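Local coordinates for putative membrane anchored protein (Corynebacterium diphtheriae, PDB 3LSO) that is of unknown function but probably sits at the bacterial cell surface, held by a transmembrane anchor behind an elongated, all-beta extracellular region, at residues A[319-324]-A[415-420]; A[230-235]-A[456-461]; A[328-333]-A[408-413]; A[194-199]-A[212-217]. All blocks are in the same frame, centred on the assembly; numbering follows the deposited sequence.

From the N terminus, contact 4 comes first: it closes a short loop by pairing strands 196-198 and 208-214 of the middle beta sandwich, before any other contact opens. Segment 230-235 of the same sandwich then opens contact 2, the widest loop, which closes only at 456-461. Nested inside it is contact 1 (319-324 with 415-420), and inside that contact 3 (328-333 with 408-413); no two cross. Contacts 1 and 3 tie opposite ends of one strand pair, 321-329 with 410-417, in the last sandwich, their centres about 25 Å apart. Contact 2 brings the tail that leaves this sandwich back onto the middle one, with its centre about 19 Å from that of contact 4.

Contact 1 of 4, residues A[319-324]-A[415-420]; sequences GEKVSV and EFEIPK
Val-322 and Ile-418 meet because each holds CG1 opposite its own carbonyl carbon (chi1 -66° and -67°), which leaves the Val-322 CG2 branch facing the end of the isoleucine, CG2 to CD1 at 3.6 Å. The backbone beneath is an antiparallel pair of a beta sandwich ending in a G1 beta bulge. Val-322 and Phe-416 form its hydrogen-bonded pair, with Phe-416 N 2.8 Å from Val-322 O and Val-322 N 2.9 Å from Phe-416 O. Beyond it, two residues of one segment face a single residue of the other: Ile-418 N donates to Glu-320 O at 2.9 Å, while Ile-418 O receives Gly-319 N. That last donor stands well above the carbonyl plane, and Gly-319 has the positive phi (98°) expected at this place in the bulge. Val-322, Val-324, Phe-416 and Ile-418 look into the sandwich, where Ile-342 touches both Val-324 and Phe-416, and the Phe-416 ring meets that of Phe-429. On the other surface, Ser-323 packs CB on Glu-415 CG, and Lys-321 crosses Glu-417 through their aliphatic parts, CG to CG at 3.9 Å. Val-324 CG2 approaches the Phe-416 ring obliquely, 3.8 Å from CD1.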
loop_
_atom_site.group_PDB
_atom_site.type_symbol
_atom_site.label_atom_id
_atom_site.label_comp_id
_atom_site.label_asym_id
_atom_site.label_seq_id
_atom_site.Cartn_x
_atom_site.Cartn_y
_atom_site.Cartn_z
ATOM N N GLY A 319 -32.859 2.295 7.475
ATOM C CA GLY A 319 -33.846 3.381 7.508
ATOM C C GLY A 319 -33.814 4.277 6.276
ATOM O O GLY A 319 -34.584 5.230 6.160
ATOM N N GLU A 320 -32.936 3.939 5.341
ATOM C CA GLU A 320 -32.598 4.807 4.224
ATOM C C GLU A 320 -33.276 4.349 2.933
ATOM O O GLU A 320 -33.470 3.150 2.719
ATOM C CB GLU A 320 -31.087 4.756 4.054
ATOM C CG GLU A 320 -30.432 5.911 3.341
ATOM C CD GLU A 320 -28.913 5.778 3.371
ATOM O OE1 GLU A 320 -28.321 5.922 4.478
ATOM O OE2 GLU A 320 -28.314 5.523 2.296
ATOM N N LYS A 321 -33.638 5.307 2.083
ATOM C CA LYS A 321 -34.166 5.004 0.748
ATOM C C LYS A 321 -33.054 5.071 -0.296
ATOM O O LYS A 321 -32.346 6.070 -0.404
ATOM C CB LYS A 321 -35.303 5.961 0.373
ATOM C CG LYS A 321 -36.680 5.562 0.945
ATOM C CD LYS A 321 -37.709 6.718 0.920
ATOM C CE LYS A 321 -37.645 7.569 2.203
ATOM N NZ LYS A 321 -38.194 8.936 2.015
ATOM N N VAL A 322 -32.889 4.000 -1.060
ATOM C CA VAL A 322 -31.904 4.004 -2.138
ATOM C C VAL A 322 -32.532 3.849 -3.512
ATOM O O VAL A 322 -33.658 3.370 -3.649
ATOM C CB VAL A 322 -30.815 2.927 -1.945
ATOM C CG1 VAL A 322 -29.959 3.253 -0.717
ATOM C CG2 VAL A 322 -31.438 1.546 -1.843
ATOM N N SER A 323 -31.788 4.276 -4.523
ATOM C CA SER A 323 -32.182 4.080 -5.915
ATOM C C SER A 323 -31.229 3.124 -6.623
ATOM O O SER A 323 -30.004 3.277 -6.572
ATOM C CB SER A 323 -32.262 5.408 -6.669
ATOM O OG SER A 323 -31.001 6.043 -6.738
ATOM N N VAL A 324 -31.820 2.145 -7.287
ATOM C CA VAL A 324 -31.083 1.108 -7.960
ATOM C C VAL A 324 -31.415 1.144 -9.437
ATOM O O VAL A 324 -32.583 1.362 -9.816
ATOM C CB VAL A 324 -31.515 -0.243 -7.427
ATOM C CG1 VAL A 324 -30.793 -1.353 -8.141
ATOM C CG2 VAL A 324 -31.270 -0.310 -5.938
ATOM N N GLU A 415 -36.797 2.613 -6.770
ATOM C CA GLU A 415 -36.308 2.988 -5.439
ATOM C C GLU A 415 -36.812 2.048 -4.348
ATOM O O GLU A 415 -37.974 1.625 -4.363
ATOM C CB GLU A 415 -36.657 4.435 -5.115
ATOM C CG GLU A 415 -35.616 5.404 -5.648
ATOM C CD GLU A 415 -36.166 6.793 -5.962
ATOM O OE1 GLU A 415 -36.967 7.347 -5.160
ATOM O OE2 GLU A 415 -35.777 7.333 -7.031
ATOM N N PHE A 416 -35.924 1.722 -3.410
ATOM C CA PHE A 416 -36.245 0.785 -2.342
ATOM C C PHE A 416 -36.016 1.397 -0.962
ATOM O O PHE A 416 -35.292 2.385 -0.821
ATOM C CB PHE A 416 -35.431 -0.502 -2.505
ATOM C CG PHE A 416 -35.683 -1.219 -3.803
ATOM C CD1 PHE A 416 -34.882 -0.983 -4.919
ATOM C CD2 PHE A 416 -36.721 -2.127 -3.920
ATOM C CE1 PHE A 416 -35.116 -1.644 -6.123
ATOM C CE2 PHE A 416 -36.956 -2.793 -5.132
ATOM C CZ PHE A 416 -36.156 -2.546 -6.225
ATOM N N GLU A 417 -36.656 0.820 0.048
ATOM C CA GLU A 417 -36.418 1.218 1.430
ATOM C C GLU A 417 -35.698 0.097 2.178
ATOM O O GLU A 417 -36.062 -1.078 2.065
ATOM C CB GLU A 417 -37.723 1.613 2.135
ATOM C CG GLU A 417 -37.512 2.588 3.292
ATOM C CD GLU A 417 -38.804 3.005 4.002
ATOM O OE1 GLU A 417 -39.886 3.041 3.359
ATOM O OE2 GLU A 417 -38.737 3.317 5.217
ATOM N N ILE A 418 -34.658 0.469 2.915
ATOM C CA ILE A 418 -33.971 -0.452 3.794
ATOM C C ILE A 418 -34.578 -0.306 5.185
ATOM O O ILE A 418 -34.572 0.789 5.742
ATOM C CB ILE A 418 -32.453 -0.165 3.837
ATOM C CG1 ILE A 418 -31.801 -0.465 2.489
ATOM C CG2 ILE A 418 -31.774 -1.008 4.895
ATOM C CD1 ILE A 418 -31.489 0.761 1.678
ATOM N N PRO A 419 -35.124 -1.402 5.745
ATOM C CA PRO A 419 -35.702 -1.343 7.092
ATOM C C PRO A 419 -34.649 -1.006 8.142
ATOM O O PRO A 419 -33.486 -1.408 8.000
ATOM C CB PRO A 419 -36.248 -2.763 7.317
ATOM C CG PRO A 419 -35.577 -3.609 6.316
ATOM C CD PRO A 419 -35.294 -2.729 5.134
ATOM N N LYS A 420 -35.049 -0.269 9.178
ATOM C CA LYS A 420 -34.102 0.133 10.219
ATOM C C LYS A 420 -33.538 -1.049 10.996
ATOM O O LYS A 420 -32.593 -0.895 11.765
ATOM C CB LYS A 420 -34.679 1.207 11.158
ATOM C CG LYS A 420 -36.192 1.265 11.274
ATOM C CD LYS A 420 -36.584 2.451 12.146
ATOM C CE LYS A 420 -38.090 2.657 12.212
ATOM N NZ LYS A 420 -38.420 3.694 13.226
#

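Contact 2 of 4, residues A[230-235]-A[456-461]; sequences FVNHIA and PDLPAL
The imidazole of His-233 lies between two leucines of the 456-461 segment. Leu-458 CD1 sits over one face, 3.7 Å from the ring centroid of His-233 and close to the ring normal, and Leu-461 presents CG to the opposite face; both are CH-pi contacts. At the ring edge, His-233 ND1 donates to Pro-459 O at 2.8 Å. The N-H...O angle is 136°, so the bond is bent, with the oxygen slightly tilted from the ring plane. Leu-461 reaches further with CD2, which lies over the face of the Phe-230 ring at 4.0 Å from its centroid. The other branch of Leu-458, CD2, packs crosswise on the carboxamide of Asn-232, 3.4 Å from CG. Pro-459 rests CD on Asn-232 O at 3.5 Å.

Asn-232 and His-233 are the two central residues of a type I' beta turn, closed by Ile-234 N to Val-231 O and by the reverse bond, and both have positive phi. This tight hairpin joins strands 226-231 and 234-241, probably equivalent to C and C' of an immunoglobulin-like sandwich. With CG opposite its carbonyl carbon (chi1 -67°), His-233 projects its ring between the leucines.

A second shell fixes these groups. His-233 NE2 is hydrogen-bonded to Glu-279 OE2; with both ring nitrogens so engaged, the ring may carry a positive charge. Asn-232 OD1 accepts from Thr-261 N on strand 258-267, which also touches Leu-458, and Pro-462, next along the tail, also touches Phe-230.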
loop_
_atom_site.group_PDB
_atom_site.type_symbol
_atom_site.label_atom_id
_atom_site.label_comp_id
_atom_site.label_asym_id
_atom_site.label_seq_id
_atom_site.Cartn_x
_atom_site.Cartn_y
_atom_site.Cartn_z
ATOM N N PHE A 230 -6.076 -13.926 12.229
ATOM C CA PHE A 230 -7.187 -13.346 12.952
ATOM C C PHE A 230 -8.240 -13.030 11.918
ATOM O O PHE A 230 -7.910 -12.727 10.759
ATOM C CB PHE A 230 -6.789 -12.035 13.605
ATOM C CG PHE A 230 -5.695 -12.151 14.632
ATOM C CD1 PHE A 230 -5.999 -12.133 15.994
ATOM C CD2 PHE A 230 -4.362 -12.227 14.250
ATOM C CE1 PHE A 230 -4.984 -12.220 16.961
ATOM C CE2 PHE A 230 -3.338 -12.314 15.220
ATOM C CZ PHE A 230 -3.657 -12.315 16.572
ATOM N N VAL A 231 -9.504 -13.102 12.334
ATOM C CA VAL A 231 -10.625 -12.736 11.476
ATOM C C VAL A 231 -11.382 -11.673 12.260
ATOM O O VAL A 231 -11.740 -11.889 13.427
ATOM C CB VAL A 231 -11.533 -13.942 11.153
ATOM C CG1 VAL A 231 -12.754 -13.501 10.374
ATOM C CG2 VAL A 231 -10.788 -14.996 10.347
ATOM N N ASN A 232 -11.585 -10.510 11.646
ATOM C CA ASN A 232 -12.134 -9.378 12.381
ATOM C C ASN A 232 -11.517 -9.227 13.771
ATOM O O ASN A 232 -12.215 -8.918 14.742
ATOM C CB ASN A 232 -13.646 -9.520 12.538
ATOM C CG ASN A 232 -14.412 -9.032 11.341
ATOM O OD1 ASN A 232 -13.876 -8.350 10.448
ATOM N ND2 ASN A 232 -15.683 -9.380 11.306
ATOM N N HIS A 233 -10.217 -9.483 13.857
ATOM C CA HIS A 233 -9.413 -9.239 15.064
ATOM C C HIS A 233 -9.609 -10.240 16.180
ATOM O O HIS A 233 -9.216 -9.986 17.303
ATOM C CB HIS A 233 -9.567 -7.804 15.581
ATOM C CG HIS A 233 -8.988 -6.782 14.666
ATOM N ND1 HIS A 233 -9.267 -5.439 14.782
ATOM C CD2 HIS A 233 -8.157 -6.906 13.603
ATOM C CE1 HIS A 233 -8.620 -4.777 13.837
ATOM N NE2 HIS A 233 -7.938 -5.644 13.110
ATOM N N ILE A 234 -10.212 -11.380 15.871
ATOM C CA ILE A 234 -10.236 -12.495 16.809
ATOM C C ILE A 234 -9.306 -13.564 16.274
ATOM O O ILE A 234 -9.260 -13.811 15.071
ATOM C CB ILE A 234 -11.662 -13.065 17.008
ATOM C CG1 ILE A 234 -12.615 -11.986 17.514
ATOM C CG2 ILE A 234 -11.663 -14.242 17.981
ATOM C CD1 ILE A 234 -12.374 -11.564 18.937
ATOM N N ALA A 235 -8.559 -14.178 17.183
ATOM C CA ALA A 235 -7.634 -15.256 16.862
ATOM C C ALA A 235 -8.397 -16.372 16.173
ATOM O O ALA A 235 -9.427 -16.836 16.670
ATOM C CB ALA A 235 -6.952 -15.772 18.153
ATOM N N PRO A 456 -20.422 -3.614 14.150
ATOM C CA PRO A 456 -19.722 -2.858 15.186
ATOM C C PRO A 456 -18.221 -2.753 14.888
ATOM O O PRO A 456 -17.657 -3.621 14.198
ATOM C CB PRO A 456 -19.981 -3.675 16.466
ATOM C CG PRO A 456 -20.915 -4.824 16.050
ATOM C CD PRO A 456 -20.709 -4.995 14.571
ATOM N N ASP A 457 -17.595 -1.688 15.382
ATOM C CA ASP A 457 -16.168 -1.496 15.216
ATOM C C ASP A 457 -15.478 -2.760 15.690
ATOM O O ASP A 457 -15.798 -3.285 16.761
ATOM C CB ASP A 457 -15.675 -0.308 16.050
ATOM C CG ASP A 457 -16.369 1.000 15.696
ATOM O OD1 ASP A 457 -16.761 1.176 14.517
ATOM O OD2 ASP A 457 -16.508 1.858 16.600
ATOM N N LEU A 458 -14.545 -3.265 14.891
ATOM C CA LEU A 458 -13.747 -4.404 15.317
ATOM C C LEU A 458 -13.148 -4.161 16.693
ATOM O O LEU A 458 -12.907 -3.018 17.068
ATOM C CB LEU A 458 -12.622 -4.656 14.324
ATOM C CG LEU A 458 -12.988 -4.958 12.869
ATOM C CD1 LEU A 458 -11.769 -5.495 12.181
ATOM C CD2 LEU A 458 -14.130 -5.948 12.761
ATOM N N PRO A 459 -12.906 -5.236 17.459
ATOM C CA PRO A 459 -12.144 -5.083 18.707
ATOM C C PRO A 459 -10.679 -4.799 18.420
ATOM O O PRO A 459 -10.152 -5.236 17.407
ATOM C CB PRO A 459 -12.263 -6.453 19.380
ATOM C CG PRO A 459 -13.164 -7.290 18.498
ATOM C CD PRO A 459 -13.227 -6.643 17.159
ATOM N N ALA A 460 -10.022 -4.078 19.315
ATOM C CA ALA A 460 -8.601 -3.808 19.176
ATOM C C ALA A 460 -7.826 -5.128 19.073
ATOM O O ALA A 460 -8.268 -6.151 19.597
ATOM C CB ALA A 460 -8.117 -2.991 20.344
ATOM N N LEU A 461 -6.697 -5.118 18.366
ATOM C CA LEU A 461 -5.826 -6.282 18.343
ATOM C C LEU A 461 -4.964 -6.306 19.579
ATOM O O LEU A 461 -4.547 -5.251 20.057
ATOM C CB LEU A 461 -4.919 -6.277 17.120
ATOM C CG LEU A 461 -5.489 -6.834 15.826
ATOM C CD1 LEU A 461 -4.571 -6.443 14.705
ATOM C CD2 LEU A 461 -5.690 -8.343 15.866
#

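Contact 3 of 4, residues A[328-333]-A[408-413]; sequences LLPNKA and SPQTVS
Gln-410 lies across from Leu-328, and its side chain can be traced atom by atom. CB sits 4.2 Å from Leu-328 CB, the two pointing to the same surface of the sheet. CG, placed opposite the carbonyl carbon of its own residue, passes 3.7 Å from Leu-328 O and then nears the Pro-330 ring, 4.4 Å from CG. The chain bends at chi2 (-66°), turning the amide back along its own segment. There NE2 donates to Ser-408 O at 2.8 Å: the acceptor is in the amide plane of Gln-410, whereas the donor stands 56° above the carbonyl plane of Ser-408.

Backbone bonds hold this end of the sandwich strands 321-329 and 410-417 together. Leu-328 N reaches Gln-410 O at 2.7 Å and Gln-410 N reaches Leu-328 O at 2.8 Å, an antiparallel hydrogen-bonded pair. On the other surface, Leu-329 CD2 packs obliquely on the Pro-409 ring, 3.8 Å from CB. Leu-328 itself extends inward to Val-337 and Met-431.

The next hydrogen-bonded place on the ladder would join Pro-330 to Ser-408, but a proline has no N-H, and its CD stands 3.3 Å from Ser-408 O instead. The missing N-H of Pro-330 ends the ladder here; the side-chain amide of Gln-410 gives Ser-408 O a donor in its place, which also satisfies NE2 of this buried residue.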
loop_
_atom_site.group_PDB
_atom_site.type_symbol
_atom_site.label_atom_id
_atom_site.label_comp_id
_atom_site.label_asym_id
_atom_site.label_seq_id
_atom_site.Cartn_x
_atom_site.Cartn_y
_atom_site.Cartn_z
ATOM N N LEU A 328 -29.551 -4.871 -18.757
ATOM C CA LEU A 328 -29.205 -6.081 -19.482
ATOM C C LEU A 328 -28.540 -5.656 -20.788
ATOM O O LEU A 328 -29.169 -5.003 -21.639
ATOM C CB LEU A 328 -30.453 -6.911 -19.765
ATOM C CG LEU A 328 -30.334 -8.266 -20.470
ATOM C CD1 LEU A 328 -31.689 -8.879 -20.547
ATOM C CD2 LEU A 328 -29.742 -8.201 -21.883
ATOM N N LEU A 329 -27.272 -6.037 -20.927
ATOM C CA LEU A 329 -26.451 -5.679 -22.064
ATOM C C LEU A 329 -26.421 -6.851 -23.017
ATOM O O LEU A 329 -25.693 -7.818 -22.774
ATOM C CB LEU A 329 -25.028 -5.359 -21.609
ATOM C CG LEU A 329 -24.894 -4.487 -20.349
ATOM C CD1 LEU A 329 -23.451 -4.467 -19.853
ATOM C CD2 LEU A 329 -25.436 -3.063 -20.569
ATOM N N PRO A 330 -27.210 -6.775 -24.103
ATOM C CA PRO A 330 -27.258 -7.877 -25.057
ATOM C C PRO A 330 -25.926 -8.074 -25.763
ATOM O O PRO A 330 -25.270 -7.116 -26.188
ATOM C CB PRO A 330 -28.329 -7.441 -26.068
ATOM C CG PRO A 330 -29.005 -6.261 -25.450
ATOM C CD PRO A 330 -28.024 -5.631 -24.540
ATOM N N ASN A 331 -25.544 -9.332 -25.871
ATOM C CA ASN A 331 -24.367 -9.748 -26.603
ATOM C C ASN A 331 -24.608 -9.734 -28.112
ATOM O O ASN A 331 -23.673 -9.717 -28.922
ATOM C CB ASN A 331 -24.043 -11.172 -26.143
ATOM C CG ASN A 331 -23.105 -11.891 -27.076
ATOM O OD1 ASN A 331 -21.913 -11.553 -27.166
ATOM N ND2 ASN A 331 -23.630 -12.901 -27.778
ATOM N N LYS A 332 -25.880 -9.749 -28.480
ATOM C CA LYS A 332 -26.307 -10.142 -29.812
ATOM C C LYS A 332 -27.705 -9.587 -29.966
ATOM O O LYS A 332 -28.444 -9.495 -28.987
ATOM C CB LYS A 332 -26.328 -11.672 -29.877
ATOM C CG LYS A 332 -27.004 -12.348 -31.081
ATOM C CD LYS A 332 -27.546 -13.753 -30.694
ATOM C CE LYS A 332 -26.532 -14.565 -29.850
ATOM N NZ LYS A 332 -27.160 -15.531 -28.893
ATOM N N ALA A 333 -28.046 -9.190 -31.190
ATOM C CA ALA A 333 -29.399 -8.775 -31.545
ATOM C C ALA A 333 -29.817 -9.348 -32.901
ATOM O O ALA A 333 -28.970 -9.592 -33.773
ATOM C CB ALA A 333 -29.509 -7.267 -31.542
ATOM N N SER A 408 -28.372 -2.037 -27.338
ATOM C CA SER A 408 -28.411 -1.015 -26.304
ATOM C C SER A 408 -28.835 -1.641 -24.948
ATOM O O SER A 408 -29.475 -2.699 -24.925
ATOM C CB SER A 408 -29.274 0.195 -26.729
ATOM O OG SER A 408 -30.663 -0.082 -26.746
ATOM N N PRO A 409 -28.437 -1.016 -23.820
ATOM C CA PRO A 409 -28.784 -1.579 -22.531
ATOM C C PRO A 409 -30.282 -1.620 -22.370
ATOM O O PRO A 409 -30.955 -0.679 -22.775
ATOM C CB PRO A 409 -28.188 -0.574 -21.549
ATOM C CG PRO A 409 -27.073 0.020 -22.268
ATOM C CD PRO A 409 -27.575 0.167 -23.662
ATOM N N GLN A 410 -30.794 -2.715 -21.808
ATOM C CA GLN A 410 -32.199 -2.811 -21.443
ATOM C C GLN A 410 -32.272 -2.633 -19.923
ATOM O O GLN A 410 -31.894 -3.524 -19.164
ATOM C CB GLN A 410 -32.782 -4.153 -21.887
ATOM C CG GLN A 410 -32.446 -4.553 -23.330
ATOM C CD GLN A 410 -33.083 -3.634 -24.362
ATOM O OE1 GLN A 410 -34.309 -3.643 -24.553
ATOM N NE2 GLN A 410 -32.255 -2.832 -25.040
ATOM N N THR A 411 -32.748 -1.464 -19.491
ATOM C CA THR A 411 -32.587 -1.010 -18.106
ATOM C C THR A 411 -33.920 -0.931 -17.378
ATOM O O THR A 411 -34.900 -0.409 -17.919
ATOM C CB THR A 411 -31.938 0.402 -18.032
ATOM O OG1 THR A 411 -30.802 0.498 -18.908
ATOM C CG2 THR A 411 -31.528 0.731 -16.610
ATOM N N VAL A 412 -33.932 -1.454 -16.155
ATOM C CA VAL A 412 -35.036 -1.272 -15.208
ATOM C C VAL A 412 -34.480 -0.551 -13.982
ATOM O O VAL A 412 -33.348 -0.808 -13.559
ATOM C CB VAL A 412 -35.740 -2.635 -14.817
ATOM C CG1 VAL A 412 -34.755 -3.681 -14.253
ATOM C CG2 VAL A 412 -36.896 -2.422 -13.852
ATOM N N SER A 413 -35.250 0.369 -13.422
ATOM C CA SER A 413 -34.771 1.126 -12.276
ATOM C C SER A 413 -35.927 1.517 -11.365
ATOM O O SER A 413 -37.037 1.803 -11.836
ATOM C CB SER A 413 -33.992 2.359 -12.730
ATOM O OG SER A 413 -34.863 3.367 -13.214
#

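Contact 4 of 4, residues A[194-199]-A[212-217]; sequences GLTITA and TATVPE
Thr-212 pairs with Thr-198 through both backbone bonds: Thr-198 N meets Thr-212 O at 2.8 Å, and Thr-212 N reaches Thr-198 O at 3.2 Å. Thr-212 O also receives the CA-H of Ile-197, and the threonine's own OG1 is bonded to Ser-249 OG on the neighbouring strand.

Ala-213 is next, in a non-hydrogen-bonded pair with Ile-197. Its CA comes 3.2 Å from Thr-196 O in a CA-H...O contact, and its methyl points to the same surface as Ile-197. Both touch Ala-264 there, which places this surface inside the sandwich. The strand order is consistent with an immunoglobulin-like sandwich, in which 196-198, 208-214 and 249-253 would be A, B and E of one sheet, with 196-198 at its edge, and strands 258-267 and 226-231 belong to the sheet packed against it.

Thr-214 turns back to the outer surface. Its backbone N is 3.0 Å from Thr-196 O; the return bond, Thr-196 N to Thr-214 O, measures 3.3 Å. Both threonines hold OG1 between backbone N and carbonyl carbon (chi1 67° for Thr-196, 78° for Thr-214), which brings the hydroxyls together at 2.7 Å between OG1 atoms, either being able to donate.

Val-215 faces inward again, where CG2 lies 4.3 Å from Leu-195 CG and both side chains touch Phe-266. At Pro-216 the pairing has ended, and the ring rests CG against Gly-194 O at 3.7 Å.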
loop_
_atom_site.group_PDB
_atom_site.type_symbol
_atom_site.label_atom_id
_atom_site.label_comp_id
_atom_site.label_asym_id
_atom_site.label_seq_id
_atom_site.Cartn_x
_atom_site.Cartn_y
_atom_site.Cartn_z
ATOM N N GLY A 194 7.480 -6.693 3.592
ATOM C CA GLY A 194 6.601 -7.049 4.728
ATOM C C GLY A 194 5.744 -8.275 4.426
ATOM O O GLY A 194 5.813 -8.815 3.332
ATOM N N LEU A 195 4.953 -8.743 5.389
ATOM C CA LEU A 195 4.040 -9.848 5.141
ATOM C C LEU A 195 3.065 -9.519 4.034
ATOM O O LEU A 195 2.705 -8.347 3.823
ATOM C CB LEU A 195 3.249 -10.190 6.390
ATOM C CG LEU A 195 3.962 -11.083 7.402
ATOM C CD1 LEU A 195 5.048 -10.301 8.153
ATOM C CD2 LEU A 195 2.962 -11.705 8.386
ATOM N N THR A 196 2.650 -10.552 3.313
ATOM C CA THR A 196 1.573 -10.408 2.343
ATOM C C THR A 196 0.547 -11.428 2.743
ATOM O O THR A 196 0.892 -12.434 3.404
ATOM C CB THR A 196 2.007 -10.709 0.875
ATOM O OG1 THR A 196 2.326 -12.101 0.730
ATOM C CG2 THR A 196 3.196 -9.841 0.445
ATOM N N ILE A 197 -0.707 -11.178 2.348
ATOM C CA ILE A 197 -1.763 -12.189 2.434
ATOM C C ILE A 197 -2.538 -12.300 1.124
ATOM O O ILE A 197 -2.869 -11.297 0.505
ATOM C CB ILE A 197 -2.753 -11.878 3.506
ATOM C CG1 ILE A 197 -2.058 -11.389 4.763
ATOM C CG2 ILE A 197 -3.587 -13.109 3.782
ATOM C CD1 ILE A 197 -3.028 -10.998 5.813
ATOM N N THR A 198 -2.823 -13.525 0.710
ATOM C CA THR A 198 -3.546 -13.786 -0.520
ATOM C C THR A 198 -4.894 -14.371 -0.121
ATOM O O THR A 198 -4.951 -15.433 0.508
ATOM C CB THR A 198 -2.800 -14.866 -1.349
ATOM O OG1 THR A 198 -1.423 -14.498 -1.518
ATOM C CG2 THR A 198 -3.461 -15.119 -2.707
ATOM N N ALA A 199 -5.983 -13.705 -0.478
ATOM C CA ALA A 199 -7.299 -14.329 -0.337
ATOM C C ALA A 199 -8.037 -14.083 -1.621
ATOM O O ALA A 199 -7.657 -13.177 -2.336
ATOM C CB ALA A 199 -8.035 -13.713 0.809
ATOM N N THR A 212 -3.460 -17.409 2.495
ATOM C CA THR A 212 -2.035 -17.675 2.513
ATOM C C THR A 212 -1.269 -16.439 2.919
ATOM O O THR A 212 -1.399 -15.380 2.279
ATOM C CB THR A 212 -1.523 -18.162 1.132
ATOM O OG1 THR A 212 -2.246 -19.341 0.760
ATOM C CG2 THR A 212 -0.050 -18.502 1.201
ATOM N N ALA A 213 -0.463 -16.570 3.963
ATOM C CA ALA A 213 0.461 -15.514 4.342
ATOM C C ALA A 213 1.874 -15.832 3.847
ATOM O O ALA A 213 2.244 -16.988 3.717
ATOM C CB ALA A 213 0.437 -15.303 5.865
ATOM N N THR A 214 2.649 -14.809 3.525
ATOM C CA THR A 214 4.045 -15.044 3.202
ATOM C C THR A 214 4.886 -14.163 4.087
ATOM O O THR A 214 4.520 -13.039 4.404
ATOM C CB THR A 214 4.416 -14.809 1.696
ATOM O OG1 THR A 214 4.534 -13.411 1.423
ATOM C CG2 THR A 214 3.387 -15.407 0.762
ATOM N N VAL A 215 6.026 -14.693 4.488
ATOM C CA VAL A 215 6.933 -13.995 5.372
ATOM C C VAL A 215 8.240 -13.785 4.647
ATOM O O VAL A 215 8.754 -14.710 4.022
ATOM C CB VAL A 215 7.155 -14.830 6.630
ATOM C CG1 VAL A 215 8.177 -14.180 7.522
ATOM C CG2 VAL A 215 5.830 -14.989 7.351
ATOM N N PRO A 216 8.769 -12.559 4.692
ATOM C CA PRO A 216 10.076 -12.304 4.091
ATOM C C PRO A 216 11.163 -13.268 4.552
ATOM O O PRO A 216 11.220 -13.607 5.737
ATOM C CB PRO A 216 10.388 -10.886 4.546
ATOM C CG PRO A 216 9.068 -10.242 4.488
ATOM C CD PRO A 216 8.084 -11.301 5.010
ATOM N N GLU A 217 11.995 -13.704 3.599
ATOM C CA GLU A 217 13.155 -14.521 3.892
ATOM C C GLU A 217 13.865 -14.011 5.115
ATOM O O GLU A 217 14.379 -14.768 5.916
ATOM C CB GLU A 217 14.129 -14.528 2.723
ATOM C CG GLU A 217 15.535 -15.111 3.056
ATOM C CD GLU A 217 15.511 -16.525 3.699
ATOM O OE1 GLU A 217 14.426 -17.166 3.748
ATOM O OE2 GLU A 217 16.590 -16.992 4.158
#